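Local atomic coordinates of putative S41 protease (Bacteroides fragilis NCTC 9343, PDB entry 3K50), a protein that is probably a serine peptidase of family S41 that cleaves peptide bonds, its exact substrates unknown. Residues Y191-E196 / L380-T385. Numbering follows the deposited sequence.
Sequences YLMYNE and LPFGNT
A type II beta turn, Pro381 to Asn384, packs Phe382 and Gly383 against Tyr191 and Met193 on one face of strand 187-194. Met193, present as selenomethionine, and Phe382 make a Met-aromatic contact. Met193 CG lies 4.1 Å above the plane of the Phe382 ring, over its centre, and the chain bends at chi2 (-58°), which brings the methyl back to the same ring, Met193 CE standing 3.7 Å from Phe382 CZ. Met193 SE, 5.0 Å from the Phe382 ring centroid, lies near the ring normal, while CG and CE make the closer contacts. A flexible, polarisable selenoether chain can follow the flat apolar face that phenylalanine offers.

Strand 187-194 belongs to the mixed sheet of the peptidase region, of the ClpP/crotonase type, between strands 176-184 and 226-230; the turn comes from the loop leading to helix 388-398. Tyr96 of strand 90-97 touches both Met193 and Phe382, bringing the PDZ region to this junction.

Tyr191 swings CG away from its backbone N (chi1 169°), and its ring reaches the turn obliquely, CE2 3.5 Å from Gly383 N. Gly383 has a positive phi (87°), as the third position of such a turn requires; a beta carbon here would be jammed against Phe382 O. The turn is closed by Asn384 N to Pro381 O, 3.2 Å. Tyrosine suits this buried place by pairing a ring with a hydroxyl that is satisfied: Tyr191 OH packs on Phe382 CB, hydrogen-bonds to Asp230 OD2, and accepts a hydrogen bond from a water 3.1 Å away, which in turn accepts one from Gly383 N at 2.9 Å.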
# COMPACT_ATOMS: atom_id res chain seq x y z
N TYR A 191 -14.18 7.11 7.34
CA TYR A 191 -13.30 6.99 6.17
C TYR A 191 -11.84 6.97 6.68
O TYR A 191 -11.41 7.86 7.42
CB TYR A 191 -13.48 8.16 5.17
CG TYR A 191 -12.41 8.20 4.10
CD1 TYR A 191 -12.45 7.29 3.04
CD2 TYR A 191 -11.37 9.10 4.15
CE1 TYR A 191 -11.49 7.29 2.05
CE2 TYR A 191 -10.36 9.08 3.16
CZ TYR A 191 -10.44 8.19 2.13
OH TYR A 191 -9.49 8.14 1.19
N LEU A 192 -11.12 5.94 6.29
CA LEU A 192 -9.72 5.84 6.64
C LEU A 192 -8.84 5.51 5.45
O LEU A 192 -8.98 4.46 4.85
CB LEU A 192 -9.53 4.75 7.70
CG LEU A 192 -8.12 4.43 8.23
CD1 LEU A 192 -7.59 5.59 9.08
CD2 LEU A 192 -8.15 3.19 9.05
N MSE A 193 -7.89 6.40 5.18
CA MSE A 193 -6.83 6.20 4.19
C MSE A 193 -5.60 5.69 4.98
O MSE A 193 -4.90 6.47 5.61
CB MSE A 193 -6.57 7.48 3.42
CG MSE A 193 -5.88 7.28 2.12
SE MSE A 193 -4.13 6.40 2.07
CE MSE A 193 -4.03 6.29 0.11
N TYR A 194 -5.40 4.36 4.97
CA TYR A 194 -4.35 3.66 5.74
C TYR A 194 -3.37 3.12 4.74
O TYR A 194 -3.70 2.21 3.98
CB TYR A 194 -4.96 2.51 6.55
CG TYR A 194 -3.97 1.75 7.44
CD1 TYR A 194 -3.42 2.34 8.53
CD2 TYR A 194 -3.70 0.40 7.22
CE1 TYR A 194 -2.54 1.61 9.40
CE2 TYR A 194 -2.84 -0.33 8.06
CZ TYR A 194 -2.28 0.27 9.15
OH TYR A 194 -1.45 -0.44 9.98
N ASN A 195 -2.15 3.64 4.74
CA ASN A 195 -1.26 3.39 3.58
C ASN A 195 -0.16 2.36 3.73
O ASN A 195 0.48 2.05 2.75
CB ASN A 195 -0.66 4.73 3.11
CG ASN A 195 -0.37 4.76 1.60
OD1 ASN A 195 -1.19 4.32 0.82
ND2 ASN A 195 0.80 5.22 1.22
N GLU A 196 0.04 1.82 4.93
CA GLU A 196 1.11 0.89 5.15
C GLU A 196 0.87 0.16 6.45
O GLU A 196 0.53 0.78 7.44
CB GLU A 196 2.46 1.63 5.21
CG GLU A 196 3.60 0.73 5.19
CD GLU A 196 4.94 1.42 5.40
OE1 GLU A 196 4.99 2.62 5.73
OE2 GLU A 196 5.95 0.71 5.24
N LEU A 380 -9.51 13.86 -6.77
CA LEU A 380 -9.57 14.88 -5.73
C LEU A 380 -8.92 14.42 -4.46
O LEU A 380 -8.64 13.24 -4.32
CB LEU A 380 -11.05 15.19 -5.44
CG LEU A 380 -11.85 15.92 -6.49
CD1 LEU A 380 -13.32 15.82 -6.21
CD2 LEU A 380 -11.34 17.41 -6.63
N PRO A 381 -8.64 15.38 -3.52
CA PRO A 381 -8.08 14.98 -2.26
C PRO A 381 -8.83 13.86 -1.57
O PRO A 381 -10.05 13.79 -1.64
CB PRO A 381 -8.18 16.24 -1.40
CG PRO A 381 -7.97 17.37 -2.47
CD PRO A 381 -8.72 16.87 -3.64
N PHE A 382 -8.08 13.03 -0.86
CA PHE A 382 -8.71 11.94 -0.12
C PHE A 382 -9.71 12.44 0.93
O PHE A 382 -9.48 13.41 1.64
CB PHE A 382 -7.65 11.11 0.57
CG PHE A 382 -6.66 10.48 -0.37
CD1 PHE A 382 -7.04 9.46 -1.23
CD2 PHE A 382 -5.32 10.81 -0.29
CE1 PHE A 382 -6.11 8.86 -2.04
CE2 PHE A 382 -4.41 10.23 -1.08
CZ PHE A 382 -4.80 9.22 -1.95
N GLY A 383 -10.84 11.76 1.01
CA GLY A 383 -11.87 12.15 1.95
C GLY A 383 -12.84 13.21 1.41
O GLY A 383 -13.87 13.44 2.03
N ASN A 384 -12.56 13.84 0.27
CA ASN A 384 -13.53 14.74 -0.38
C ASN A 384 -14.59 13.78 -0.89
O ASN A 384 -14.25 12.84 -1.57
CB ASN A 384 -12.84 15.54 -1.50
CG ASN A 384 -13.77 16.48 -2.24
OD1 ASN A 384 -14.87 16.10 -2.67
ND2 ASN A 384 -13.28 17.69 -2.51
N THR A 385 -15.87 13.98 -0.57
CA THR A 385 -16.91 13.01 -0.93
C THR A 385 -17.18 12.88 -2.42
O THR A 385 -17.83 11.92 -2.88
CB THR A 385 -18.24 13.29 -0.20
OG1 THR A 385 -18.67 14.60 -0.50
CG2 THR A 385 -18.09 13.14 1.37
O HOH W 1 -11.07 9.67 -0.96